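PDB 5TZ6: CurJ from Moorea producens 3L, which probably removes water from hydroxyacyl intermediates, including by vinylogous dehydration, as a polyketide synthase dehydratase domain in curacin biosynthesis. Local coordinates for residues Ile24-Tyr29 / Ser63-Ala68; Ile55-Ala60 / Phe105-Phe110; Glu166-Leu171 / Ile176-Ser181; Arg183-Val188 / Cys221-Ile226. The protein carries 1 engineered substitution. All coordinates share one frame; numbering follows the deposited sequence.

Contact 1 of 4, residues Ile24-Tyr29 / Ser63-Ala68; sequences IFFESY and SLTFAA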
loop_
_atom_site.group_PDB
_atom_site.type_symbol
_atom_site.label_atom_id
_atom_site.label_comp_id
_atom_site.label_asym_id
_atom_site.label_seq_id
_atom_site.Cartn_x
_atom_site.Cartn_y
_atom_site.Cartn_z
ATOM N N ILE A 24 -7.337 -0.316 -7.677
ATOM C CA ILE A 24 -6.347 0.612 -7.145
ATOM C C ILE A 24 -6.761 0.968 -5.726
ATOM O O ILE A 24 -7.944 1.202 -5.454
ATOM C CB ILE A 24 -6.223 1.879 -8.012
ATOM C CG1 ILE A 24 -5.824 1.518 -9.439
ATOM C CG2 ILE A 24 -5.220 2.847 -7.403
ATOM C CD1 ILE A 24 -5.698 2.727 -10.340
ATOM N N PHE A 25 -5.793 1.004 -4.817
ATOM C CA PHE A 25 -6.080 1.202 -3.405
ATOM C C PHE A 25 -5.419 2.472 -2.891
ATOM O O PHE A 25 -4.287 2.789 -3.261
ATOM C CB PHE A 25 -5.604 0.007 -2.577
ATOM C CG PHE A 25 -6.294 -1.282 -2.923
ATOM C CD1 PHE A 25 -5.766 -2.130 -3.886
ATOM C CD2 PHE A 25 -7.464 -1.650 -2.280
ATOM C CE1 PHE A 25 -6.401 -3.320 -4.205
ATOM C CE2 PHE A 25 -8.106 -2.837 -2.597
ATOM C CZ PHE A 25 -7.573 -3.673 -3.560
ATOM N N PHE A 26 -6.141 3.199 -2.046
ATOM C CA PHE A 26 -5.575 4.270 -1.238
ATOM C C PHE A 26 -5.844 3.981 0.232
ATOM O O PHE A 26 -6.930 3.519 0.596
ATOM C CB PHE A 26 -6.135 5.633 -1.646
ATOM C CG PHE A 26 -5.791 6.020 -3.057
ATOM C CD1 PHE A 26 -6.595 5.637 -4.118
ATOM C CD2 PHE A 26 -4.643 6.747 -3.323
ATOM C CE1 PHE A 26 -6.265 5.988 -5.422
ATOM C CE2 PHE A 26 -4.307 7.098 -4.627
ATOM C CZ PHE A 26 -5.122 6.720 -5.676
ATOM N N GLU A 27 -4.840 4.223 1.069
ATOM C CA GLU A 27 -4.882 3.853 2.474
ATOM C C GLU A 27 -4.531 5.052 3.339
ATOM O O GLU A 27 -3.589 5.800 3.044
ATOM C CB GLU A 27 -3.923 2.695 2.783
ATOM C CG GLU A 27 -4.055 2.160 4.199
ATOM C CD GLU A 27 -3.241 0.901 4.430
ATOM O OE1 GLU A 27 -3.749 -0.200 4.125
ATOM O OE2 GLU A 27 -2.097 1.012 4.921
ATOM N N SER A 28 -5.288 5.200 4.424
ATOM C CA SER A 28 -5.278 6.384 5.265
ATOM C C SER A 28 -5.616 5.948 6.681
ATOM O O SER A 28 -6.361 4.986 6.879
ATOM C CB SER A 28 -6.279 7.428 4.766
ATOM O OG SER A 28 -5.996 8.700 5.317
ATOM N N TYR A 29 -5.055 6.645 7.667
ATOM C CA TYR A 29 -5.219 6.274 9.074
ATOM C C TYR A 29 -5.993 7.380 9.785
ATOM O O TYR A 29 -5.437 8.435 10.106
ATOM C CB TYR A 29 -3.865 6.014 9.722
ATOM C CG TYR A 29 -3.072 4.957 8.994
ATOM C CD1 TYR A 29 -3.507 3.639 8.952
ATOM C CD2 TYR A 29 -1.891 5.278 8.340
ATOM C CE1 TYR A 29 -2.787 2.668 8.276
ATOM C CE2 TYR A 29 -1.165 4.318 7.664
ATOM C CZ TYR A 29 -1.616 3.015 7.634
ATOM O OH TYR A 29 -0.887 2.061 6.957
ATOM N N SER A 63 -7.052 13.209 -7.384
ATOM C CA SER A 63 -5.880 14.030 -7.661
ATOM C C SER A 63 -4.612 13.194 -7.736
ATOM O O SER A 63 -3.644 13.617 -8.374
ATOM C CB SER A 63 -5.724 15.116 -6.598
ATOM O OG SER A 63 -4.957 14.649 -5.505
ATOM N N LEU A 64 -4.606 12.003 -7.145
ATOM C CA LEU A 64 -3.455 11.123 -7.287
ATOM C C LEU A 64 -3.593 10.122 -8.427
ATOM O O LEU A 64 -2.667 9.333 -8.647
ATOM C CB LEU A 64 -3.191 10.371 -5.980
ATOM C CG LEU A 64 -2.771 11.217 -4.783
ATOM C CD1 LEU A 64 -2.678 10.349 -3.538
ATOM C CD2 LEU A 64 -1.448 11.905 -5.065
ATOM N N THR A 65 -4.702 10.129 -9.166
ATOM C CA THR A 65 -4.822 9.195 -10.283
ATOM C C THR A 65 -5.057 9.870 -11.625
ATOM O O THR A 65 -4.458 9.459 -12.620
ATOM C CB THR A 65 -5.947 8.179 -10.028
ATOM O OG1 THR A 65 -7.057 8.834 -9.410
ATOM C CG2 THR A 65 -5.456 7.063 -9.123
ATOM N N PHE A 66 -5.900 10.896 -11.691
ATOM C CA PHE A 66 -6.123 11.575 -12.958
ATOM C C PHE A 66 -5.035 12.618 -13.203
ATOM O O PHE A 66 -4.367 13.089 -12.278
ATOM C CB PHE A 66 -7.503 12.235 -12.984
ATOM C CG PHE A 66 -8.647 11.257 -12.912
ATOM C CD1 PHE A 66 -8.633 10.097 -13.667
ATOM C CD2 PHE A 66 -9.731 11.497 -12.078
ATOM C CE1 PHE A 66 -9.683 9.198 -13.601
ATOM C CE2 PHE A 66 -10.781 10.600 -12.007
ATOM C CZ PHE A 66 -10.757 9.451 -12.767
ATOM N N ALA A 67 -4.846 12.968 -14.477
ATOM C CA ALA A 67 -3.945 14.069 -14.800
ATOM C C ALA A 67 -4.633 15.428 -14.708
ATOM O O ALA A 67 -3.972 16.430 -14.415
ATOM C CB ALA A 67 -3.354 13.873 -16.197
ATOM N N ALA A 68 -5.940 15.480 -14.942
ATOM C CA ALA A 68 -6.701 16.721 -14.927
ATOM C C ALA A 68 -7.162 17.072 -13.511
ATOM O O ALA A 68 -7.102 16.263 -12.581
ATOM C CB ALA A 68 -7.898 16.624 -15.875
#

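Contact 2 of 4, residues Ile55-Ala60 / Phe105-Phe110; sequences ISLLLA and FQVISF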
loop_
_atom_site.group_PDB
_atom_site.type_symbol
_atom_site.label_atom_id
_atom_site.label_comp_id
_atom_site.label_asym_id
_atom_site.label_seq_id
_atom_site.Cartn_x
_atom_site.Cartn_y
_atom_site.Cartn_z
ATOM N N ILE A 55 -16.158 12.497 0.597
ATOM C CA ILE A 55 -16.091 13.196 -0.685
ATOM C C ILE A 55 -14.728 13.859 -0.855
ATOM O O ILE A 55 -14.068 13.720 -1.894
ATOM C CB ILE A 55 -17.240 14.212 -0.802
ATOM C CG1 ILE A 55 -18.588 13.479 -0.743
ATOM C CG2 ILE A 55 -17.077 15.083 -2.042
ATOM C CD1 ILE A 55 -19.743 14.260 -1.311
ATOM N N SER A 56 -14.282 14.588 0.168
ATOM C CA SER A 56 -12.958 15.202 0.109
ATOM C C SER A 56 -11.866 14.148 -0.094
ATOM O O SER A 56 -10.907 14.362 -0.853
ATOM C CB SER A 56 -12.735 16.022 1.384
ATOM O OG SER A 56 -11.393 16.440 1.518
ATOM N N LEU A 57 -12.027 12.978 0.531
ATOM C CA LEU A 57 -11.057 11.896 0.386
ATOM C C LEU A 57 -11.012 11.380 -1.048
ATOM O O LEU A 57 -9.929 11.099 -1.588
ATOM C CB LEU A 57 -11.396 10.769 1.359
ATOM C CG LEU A 57 -10.490 9.540 1.426
ATOM C CD1 LEU A 57 -9.072 9.934 1.788
ATOM C CD2 LEU A 57 -11.041 8.554 2.447
ATOM N N LEU A 58 -12.177 11.254 -1.687
ATOM C CA LEU A 58 -12.178 10.796 -3.072
ATOM C C LEU A 58 -11.589 11.851 -3.996
ATOM O O LEU A 58 -10.891 11.514 -4.954
ATOM C CB LEU A 58 -13.586 10.407 -3.504
ATOM C CG LEU A 58 -13.989 9.074 -2.869
ATOM C CD1 LEU A 58 -15.494 8.974 -2.677
ATOM C CD2 LEU A 58 -13.462 7.919 -3.710
ATOM N N LEU A 59 -11.845 13.134 -3.730
ATOM C CA LEU A 59 -11.156 14.152 -4.516
ATOM C C LEU A 59 -9.646 14.002 -4.392
ATOM O O LEU A 59 -8.916 14.162 -5.380
ATOM C CB LEU A 59 -11.598 15.557 -4.101
ATOM C CG LEU A 59 -13.061 15.914 -4.377
ATOM C CD1 LEU A 59 -13.330 17.384 -4.071
ATOM C CD2 LEU A 59 -13.447 15.581 -5.803
ATOM N N ALA A 60 -9.151 13.690 -3.191
ATOM C CA ALA A 60 -7.717 13.438 -3.050
ATOM C C ALA A 60 -7.265 12.279 -3.940
ATOM O O ALA A 60 -6.328 12.420 -4.743
ATOM C CB ALA A 60 -7.369 13.166 -1.589
ATOM N N PHE A 105 -16.101 3.159 -7.004
ATOM C CA PHE A 105 -15.329 3.271 -5.783
ATOM C C PHE A 105 -16.142 2.787 -4.597
ATOM O O PHE A 105 -17.369 2.963 -4.537
ATOM C CB PHE A 105 -14.851 4.726 -5.535
ATOM C CG PHE A 105 -15.957 5.672 -5.178
ATOM C CD1 PHE A 105 -16.440 5.733 -3.871
ATOM C CD2 PHE A 105 -16.518 6.500 -6.136
ATOM C CE1 PHE A 105 -17.477 6.599 -3.530
ATOM C CE2 PHE A 105 -17.552 7.377 -5.801
ATOM C CZ PHE A 105 -18.032 7.423 -4.497
ATOM N N GLN A 106 -15.421 2.188 -3.649
ATOM C CA GLN A 106 -15.909 1.923 -2.303
ATOM C C GLN A 106 -14.916 2.498 -1.302
ATOM O O GLN A 106 -13.724 2.182 -1.357
ATOM C CB GLN A 106 -16.084 0.421 -2.057
ATOM C CG GLN A 106 -17.223 -0.207 -2.828
ATOM C CD GLN A 106 -17.349 -1.692 -2.561
ATOM O OE1 GLN A 106 -16.496 -2.482 -2.968
ATOM N NE2 GLN A 106 -18.421 -2.082 -1.868
ATOM N N VAL A 107 -15.401 3.338 -0.396
ATOM C CA VAL A 107 -14.645 3.790 0.764
ATOM C C VAL A 107 -15.075 2.949 1.958
ATOM O O VAL A 107 -16.243 3.014 2.382
ATOM C CB VAL A 107 -14.868 5.284 1.048
ATOM C CG1 VAL A 107 -14.111 5.687 2.302
ATOM C CG2 VAL A 107 -14.435 6.139 -0.134
ATOM N N ILE A 108 -14.116 2.186 2.502
ATOM C CA ILE A 108 -14.332 1.228 3.583
ATOM C C ILE A 108 -13.344 1.525 4.708
ATOM O O ILE A 108 -12.388 2.281 4.542
ATOM C CB ILE A 108 -14.163 -0.235 3.122
ATOM C CG1 ILE A 108 -12.688 -0.550 2.873
ATOM C CG2 ILE A 108 -14.981 -0.509 1.868
ATOM C CD1 ILE A 108 -12.440 -2.005 2.560
ATOM N N SER A 109 -13.580 0.905 5.865
ATOM C CA SER A 109 -12.658 1.006 6.991
ATOM C C SER A 109 -12.722 -0.257 7.840
ATOM O O SER A 109 -13.651 -1.063 7.734
ATOM C CB SER A 109 -12.962 2.227 7.858
ATOM O OG SER A 109 -14.094 1.972 8.662
ATOM N N PHE A 110 -11.715 -0.408 8.700
ATOM C CA PHE A 110 -11.576 -1.561 9.581
ATOM C C PHE A 110 -10.537 -1.236 10.646
ATOM O O PHE A 110 -9.752 -0.293 10.503
ATOM C CB PHE A 110 -11.181 -2.829 8.806
ATOM C CG PHE A 110 -9.958 -2.669 7.934
ATOM C CD1 PHE A 110 -10.082 -2.298 6.603
ATOM C CD2 PHE A 110 -8.687 -2.898 8.441
ATOM C CE1 PHE A 110 -8.961 -2.153 5.793
ATOM C CE2 PHE A 110 -7.564 -2.758 7.638
ATOM C CZ PHE A 110 -7.703 -2.385 6.313
#

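Contact 3 of 4, residues Glu166-Leu171 / Ile176-Ser181; sequences EIYQHL and IHLGQS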
loop_
_atom_site.group_PDB
_atom_site.type_symbol
_atom_site.label_atom_id
_atom_site.label_comp_id
_atom_site.label_asym_id
_atom_site.label_seq_id
_atom_site.Cartn_x
_atom_site.Cartn_y
_atom_site.Cartn_z
ATOM N N GLU A 166 -28.473 30.279 14.143
ATOM C CA GLU A 166 -29.677 29.473 13.997
ATOM C C GLU A 166 -29.355 28.130 13.361
ATOM O O GLU A 166 -29.913 27.099 13.751
ATOM C CB GLU A 166 -30.712 30.222 13.161
ATOM C CG GLU A 166 -31.412 31.350 13.896
ATOM C CD GLU A 166 -32.619 31.867 13.136
ATOM O OE1 GLU A 166 -32.596 33.039 12.698
ATOM O OE2 GLU A 166 -33.589 31.096 12.967
ATOM N N ILE A 167 -28.438 28.113 12.393
ATOM C CA ILE A 167 -28.072 26.839 11.791
ATOM C C ILE A 167 -27.341 25.976 12.805
ATOM O O ILE A 167 -27.731 24.830 13.070
ATOM C CB ILE A 167 -27.229 27.063 10.525
ATOM C CG1 ILE A 167 -28.089 27.649 9.405
ATOM C CG2 ILE A 167 -26.560 25.759 10.088
ATOM C CD1 ILE A 167 -27.326 27.859 8.112
ATOM N N TYR A 168 -26.331 26.545 13.466
ATOM C CA TYR A 168 -25.544 25.718 14.367
ATOM C C TYR A 168 -26.391 25.285 15.547
ATOM O O TYR A 168 -26.366 24.114 15.950
ATOM C CB TYR A 168 -24.313 26.487 14.835
ATOM C CG TYR A 168 -23.403 26.914 13.701
ATOM C CD1 TYR A 168 -23.012 26.017 12.723
ATOM C CD2 TYR A 168 -22.957 28.231 13.601
ATOM C CE1 TYR A 168 -22.189 26.408 11.684
ATOM C CE2 TYR A 168 -22.137 28.635 12.570
ATOM C CZ TYR A 168 -21.753 27.719 11.612
ATOM O OH TYR A 168 -20.933 28.117 10.581
ATOM N N GLN A 169 -27.258 26.181 16.009
ATOM C CA GLN A 169 -28.158 25.834 17.096
ATOM C C GLN A 169 -29.099 24.724 16.665
ATOM O O GLN A 169 -29.308 23.756 17.413
ATOM C CB GLN A 169 -28.945 27.063 17.542
ATOM C CG GLN A 169 -29.869 26.788 18.709
ATOM C CD GLN A 169 -29.096 26.516 19.986
ATOM O OE1 GLN A 169 -28.318 27.354 20.434
ATOM N NE2 GLN A 169 -29.311 25.346 20.580
ATOM N N HIS A 170 -29.664 24.833 15.453
ATOM C CA HIS A 170 -30.530 23.764 14.968
ATOM C C HIS A 170 -29.824 22.420 15.067
ATOM O O HIS A 170 -30.432 21.416 15.453
ATOM C CB HIS A 170 -30.972 24.034 13.526
ATOM C CG HIS A 170 -31.738 22.902 12.908
ATOM N ND1 HIS A 170 -33.114 22.878 12.847
ATOM C CD2 HIS A 170 -31.317 21.759 12.315
ATOM C CE1 HIS A 170 -33.509 21.769 12.244
ATOM N NE2 HIS A 170 -32.438 21.070 11.916
ATOM N N LEU A 171 -28.527 22.391 14.760
ATOM C CA LEU A 171 -27.812 21.125 14.822
ATOM C C LEU A 171 -27.494 20.757 16.263
ATOM O O LEU A 171 -27.614 19.587 16.649
ATOM C CB LEU A 171 -26.537 21.202 13.975
ATOM C CG LEU A 171 -26.762 21.258 12.459
ATOM C CD1 LEU A 171 -25.451 21.495 11.742
ATOM C CD2 LEU A 171 -27.421 19.974 11.945
ATOM N N ILE A 176 -25.842 17.217 17.419
ATOM C CA ILE A 176 -24.761 17.351 16.453
ATOM C C ILE A 176 -23.994 18.608 16.845
ATOM O O ILE A 176 -24.374 19.727 16.487
ATOM C CB ILE A 176 -25.272 17.404 15.012
ATOM C CG1 ILE A 176 -26.018 16.113 14.675
ATOM C CG2 ILE A 176 -24.110 17.582 14.054
ATOM C CD1 ILE A 176 -26.736 16.150 13.349
ATOM N N HIS A 177 -22.915 18.410 17.598
ATOM C CA HIS A 177 -22.111 19.487 18.164
ATOM C C HIS A 177 -20.943 19.752 17.218
ATOM O O HIS A 177 -20.014 18.935 17.114
ATOM C CB HIS A 177 -21.613 19.097 19.554
ATOM C CG HIS A 177 -22.696 18.972 20.581
ATOM N ND1 HIS A 177 -22.431 18.723 21.911
ATOM C CD2 HIS A 177 -24.041 19.100 20.484
ATOM C CE1 HIS A 177 -23.566 18.683 22.586
ATOM N NE2 HIS A 177 -24.558 18.913 21.744
ATOM N N LEU A 178 -20.992 20.892 16.531
ATOM C CA LEU A 178 -19.968 21.287 15.571
ATOM C C LEU A 178 -18.945 22.181 16.258
ATOM O O LEU A 178 -19.303 23.220 16.822
ATOM C CB LEU A 178 -20.596 22.023 14.386
ATOM C CG LEU A 178 -21.567 21.272 13.468
ATOM C CD1 LEU A 178 -22.092 22.196 12.379
ATOM C CD2 LEU A 178 -20.934 20.030 12.852
ATOM N N GLY A 179 -17.676 21.796 16.193
ATOM C CA GLY A 179 -16.612 22.631 16.711
ATOM C C GLY A 179 -16.299 23.782 15.767
ATOM O O GLY A 179 -17.011 24.052 14.797
ATOM N N GLN A 180 -15.182 24.455 16.047
ATOM C CA GLN A 180 -14.841 25.663 15.302
ATOM C C GLN A 180 -14.520 25.354 13.846
ATOM O O GLN A 180 -15.010 26.035 12.937
ATOM C CB GLN A 180 -13.650 26.360 15.960
ATOM C CG GLN A 180 -13.329 27.734 15.393
ATOM C CD GLN A 180 -12.423 28.545 16.307
ATOM O OE1 GLN A 180 -12.321 28.272 17.504
ATOM N NE2 GLN A 180 -11.758 29.547 15.742
ATOM N N SER A 181 -13.742 24.305 13.599
ATOM C CA SER A 181 -13.278 24.068 12.243
ATOM C C SER A 181 -14.387 23.620 11.300
ATOM O O SER A 181 -14.173 23.629 10.084
ATOM C CB SER A 181 -12.146 23.043 12.269
ATOM O OG SER A 181 -12.580 21.832 12.855
HETATM O O HOH W 1 -23.698 22.334 16.167
#

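Contact 4 of 4, residues Arg183-Val188 / Cys221-Ile226; sequences RWIEQV and CFQSII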
loop_
_atom_site.group_PDB
_atom_site.type_symbol
_atom_site.label_atom_id
_atom_site.label_comp_id
_atom_site.label_asym_id
_atom_site.label_seq_id
_atom_site.Cartn_x
_atom_site.Cartn_y
_atom_site.Cartn_z
ATOM N N ARG A 183 -17.359 25.303 11.319
ATOM C CA ARG A 183 -18.253 26.460 11.269
ATOM C C ARG A 183 -17.694 27.470 10.270
ATOM O O ARG A 183 -17.101 28.481 10.640
ATOM C CB ARG A 183 -18.438 27.065 12.668
ATOM C CG ARG A 183 -19.169 26.121 13.629
ATOM C CD ARG A 183 -19.395 26.724 15.004
ATOM N NE ARG A 183 -20.107 25.780 15.856
ATOM C CZ ARG A 183 -21.072 26.113 16.709
ATOM N NH1 ARG A 183 -21.675 25.171 17.431
ATOM N NH2 ARG A 183 -21.461 27.379 16.813
ATOM N N TRP A 184 -17.893 27.174 8.985
ATOM C CA TRP A 184 -17.442 28.024 7.891
ATOM C C TRP A 184 -18.436 29.126 7.554
ATOM O O TRP A 184 -18.030 30.188 7.064
ATOM C CB TRP A 184 -17.210 27.185 6.623
ATOM C CG TRP A 184 -15.927 26.397 6.571
ATOM C CD1 TRP A 184 -15.567 25.354 7.372
ATOM C CD2 TRP A 184 -14.843 26.591 5.653
ATOM N NE1 TRP A 184 -14.326 24.888 7.014
ATOM C CE2 TRP A 184 -13.858 25.631 5.961
ATOM C CE3 TRP A 184 -14.607 27.486 4.603
ATOM C CZ2 TRP A 184 -12.656 25.540 5.256
ATOM C CZ3 TRP A 184 -13.410 27.396 3.903
ATOM C CH2 TRP A 184 -12.453 26.430 4.234
ATOM N N ILE A 185 -19.726 28.889 7.778
ATOM C CA ILE A 185 -20.766 29.819 7.346
ATOM C C ILE A 185 -20.764 31.038 8.262
ATOM O O ILE A 185 -21.146 30.955 9.432
ATOM C CB ILE A 185 -22.142 29.145 7.308
ATOM C CG1 ILE A 185 -22.101 27.966 6.323
ATOM C CG2 ILE A 185 -23.220 30.156 6.956
ATOM C CD1 ILE A 185 -23.380 27.197 6.183
ATOM N N GLU A 186 -20.321 32.176 7.730
ATOM C CA GLU A 186 -20.327 33.425 8.475
ATOM C C GLU A 186 -21.603 34.226 8.272
ATOM O O GLU A 186 -22.035 34.920 9.198
ATOM C CB GLU A 186 -19.133 34.296 8.078
ATOM C CG GLU A 186 -17.786 33.758 8.518
ATOM C CD GLU A 186 -17.233 34.514 9.709
ATOM O OE1 GLU A 186 -16.919 35.715 9.556
ATOM O OE2 GLU A 186 -17.118 33.912 10.798
ATOM N N GLN A 187 -22.227 34.156 7.096
ATOM C CA GLN A 187 -23.418 34.970 6.876
ATOM C C GLN A 187 -24.428 34.195 6.047
ATOM O O GLN A 187 -24.061 33.315 5.265
ATOM C CB GLN A 187 -23.064 36.292 6.188
ATOM C CG GLN A 187 -22.461 37.313 7.122
ATOM C CD GLN A 187 -22.303 38.664 6.465
ATOM O OE1 GLN A 187 -22.985 39.628 6.818
ATOM N NE2 GLN A 187 -21.409 38.738 5.487
ATOM N N VAL A 188 -25.707 34.527 6.220
ATOM C CA VAL A 188 -26.781 33.769 5.581
ATOM C C VAL A 188 -27.875 34.718 5.117
ATOM O O VAL A 188 -28.358 35.551 5.891
ATOM C CB VAL A 188 -27.360 32.698 6.524
ATOM C CG1 VAL A 188 -28.406 31.851 5.797
ATOM C CG2 VAL A 188 -26.242 31.816 7.058
ATOM N N CYS A 221 -21.042 23.173 3.091
ATOM C CA CYS A 221 -21.942 23.240 1.947
ATOM C C CYS A 221 -23.203 22.430 2.205
ATOM O O CYS A 221 -24.318 22.906 1.966
ATOM C CB CYS A 221 -21.235 22.752 0.681
ATOM S SG CYS A 221 -20.086 23.949 -0.011
ATOM N N PHE A 222 -23.051 21.200 2.705
ATOM C CA PHE A 222 -24.252 20.439 3.050
ATOM C C PHE A 222 -25.052 21.095 4.176
ATOM O O PHE A 222 -26.281 20.962 4.216
ATOM C CB PHE A 222 -23.886 19.005 3.428
ATOM C CG PHE A 222 -23.227 18.236 2.319
ATOM C CD1 PHE A 222 -23.300 18.684 1.008
ATOM C CD2 PHE A 222 -22.550 17.054 2.582
ATOM C CE1 PHE A 222 -22.692 17.982 -0.017
ATOM C CE2 PHE A 222 -21.946 16.341 1.565
ATOM C CZ PHE A 222 -22.015 16.808 0.262
ATOM N N GLN A 223 -24.382 21.816 5.086
ATOM C CA GLN A 223 -25.080 22.476 6.187
ATOM C C GLN A 223 -25.981 23.589 5.687
ATOM O O GLN A 223 -26.958 23.942 6.358
ATOM C CB GLN A 223 -24.091 23.066 7.190
ATOM C CG GLN A 223 -23.152 22.093 7.852
ATOM C CD GLN A 223 -22.044 22.823 8.580
ATOM O OE1 GLN A 223 -22.196 23.989 8.933
ATOM N NE2 GLN A 223 -20.917 22.153 8.788
ATOM N N SER A 224 -25.657 24.174 4.533
ATOM C CA SER A 224 -26.489 25.264 4.034
ATOM C C SER A 224 -27.957 24.858 3.934
ATOM O O SER A 224 -28.843 25.691 4.149
ATOM C CB SER A 224 -25.986 25.741 2.670
ATOM O OG SER A 224 -26.022 24.696 1.713
ATOM N N ILE A 225 -28.244 23.588 3.632
ATOM C CA ILE A 225 -29.640 23.211 3.428
ATOM C C ILE A 225 -30.429 23.363 4.713
ATOM O O ILE A 225 -31.645 23.578 4.671
ATOM C CB ILE A 225 -29.796 21.772 2.891
ATOM C CG1 ILE A 225 -29.834 20.774 4.046
ATOM C CG2 ILE A 225 -28.701 21.429 1.882
ATOM C CD1 ILE A 225 -30.897 19.710 3.874
ATOM N N ILE A 226 -29.759 23.286 5.863
ATOM C CA ILE A 226 -30.462 23.435 7.128
ATOM C C ILE A 226 -31.203 24.761 7.161
ATOM O O ILE A 226 -32.241 24.887 7.822
ATOM C CB ILE A 226 -29.469 23.323 8.301
ATOM C CG1 ILE A 226 -28.953 21.889 8.442
ATOM C CG2 ILE A 226 -30.105 23.832 9.600
ATOM C CD1 ILE A 226 -30.050 20.855 8.615
HETATM O O HOH W 2 -20.076 26.130 8.042
#

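Contact 1 of 4, residues Ile24-Tyr29 / Ser63-Ala68
In the N-terminal hotdog half of the dehydratase, the end of helix 51-65 rests on strand 24-30 through the ring of Phe26. The methyl CG2 of Thr65 meets the ring at its edge, near the ring plane, 3.5 Å from Phe26 CZ. Leu64 approaches the same ring obliquely. Its CB lies 3.7 Å from Phe26 CE2, and its CD1 is 3.8 Å from that same carbon. Phe26 CG is anti to the carbonyl carbon (chi1 -63°), which sends the ring from the strand toward the helix. Thr65 turns its methyl to the ring, while its OG1 bonds back to Ala61 O. The polar end is therefore satisfied away from the aromatic carbons. With an alanine at Phe26, Thr65 CG2 and Leu64 CB would probably lose their partner, and a gap would be likely to open between strand and helix. Lys15 of strand 14-16 and Leu96 of strand 90-99 also pack on Phe26. The neighbouring Phe25 meets Phe16 of the second subunit. A helix held against the concave side of an antiparallel sheet by apolar side chains is the hallmark of the hotdog fold.

Contact 2 of 4, residues Ile55-Ala60 / Phe105-Phe110
Leu58 sets both of its methyl groups against the Phe105 ring. CD1 lies over one face, 3.6 Å from the ring centroid and 27° off the normal, in a CH-pi contact. It sits toward the rim, with Phe105 CE1 its nearest ring atom at 3.2 Å. CD2 of Leu58 is 3.7 Å from Phe105 CG. The two side chains cross at about a right angle. Phe105 CG lies between the backbone N and the carbonyl carbon (chi1 70°), a position that lays the ring face under the leucine. Val107 reaches toward Leu58 tip to tip, its CG2 4.0 Å from Leu58 CD1. Its other methyl, CG1, is 4.2 Å from Leu57 CD2. A serine at Phe105 has no ring face to offer and would probably leave both Leu58 methyls poorly packed. Ile73 of strand 71-77 touches both Leu58 and Phe105. Leu57, Leu58, Phe105 and Val107 are all buried and apolar where they meet, which implies that helix 55-60 is held to strand 105-110 by dispersion and exclusion of water.

Contact 3 of 4, residues Glu166-Leu171 / Ile176-Ser181
One water is gripped by three backbone groups between helix 166-171 and strand 176-178. It donates to Ile176 O at 2.7 Å and to Tyr168 O at 3.2 Å, and accepts from Leu178 N at 3.1 Å. A direct bond runs beside it from Ile176 N to Leu171 O, 3.1 Å long. The N-H points at the oxygen at 151°, and the donor stands above the carbonyl plane. The side chains add an apolar cluster. Leu178 CD1 lies 3.5 Å from Leu171 CD1 and 3.9 Å from Tyr168 CD1, where leucine and tyrosine cross at about a right angle. Leu171 CG is anti to the carbonyl carbon (chi1 -70°), and its two methyls divide: CD1 goes to Leu178, CD2 to Ile176 CD1. Leu171 also touches the bound hydroxy-methylheptenoic acid, so this packing backs one wall of the ligand pocket. Strand 176-178 pairs with strand 41-43, while Gln223 of helix 215-223 packs on both Tyr168 and Leu178.

Contact 4 of 4, residues Arg183-Val188 / Cys221-Ile226
Ile185 sets its CD1 against Gln223 and Ser224, and this is the packed part of the contact. The methyl lies 4.1 Å from Ser224 N and 4.3 Å from Gln223 CB, so even here the touch is light. Ile185 CG1 is anti to the carbonyl carbon (chi1 -60°), and the extended second torsion carries CD1 on to Ser224. The rest of the contact is looser and is bridged by water. A water accepts from Ile185 N at 2.8 Å and donates to Gln223 OE1 at 3.1 Å, linking the two segments where their side chains do not meet. The other end of that amide is held too: Gln223 NE2 bonds to Phe182 O and to OD2 of Asp219, a residue of the ligand pocket, which should fix the rotation of the amide and probably helps to position Asp219. On the outer side, Glu186 is exposed and poorly ordered, and with Gln187 it forms a classic beta bulge opposite Gln198. Strand 185-190 lies between strands 160-162 and 194-200, helix 164-173 meets Ile226, and strand 239-250 packs on Phe222.

In the fold
Contacts 1 and 2 share helix 51-65 in the N-terminal hotdog half, with centres about 9 Å apart. Their segments alternate along the chain, so the helix is tied to strand 24-30 near its end and to strand 102-110 further back. Contacts 3 and 4 follow later in the chain, their centres about 10 Å apart, in the second half. Leu178 O to Arg183 NE and Tyr168 OH to Ile185 O, both probable hydrogen bonds, join them. The two pairs lie on opposite sides of the chain's centre, yet Ile55 CD1 of contact 2 packs on Phe222 CZ of contact 4. Helices 51-65 and 215-223 thus meet, as expected of a double hotdog. Contacts 3 and 4 lie beside the bound ligand, whereas 1 and 2 touch the second subunit.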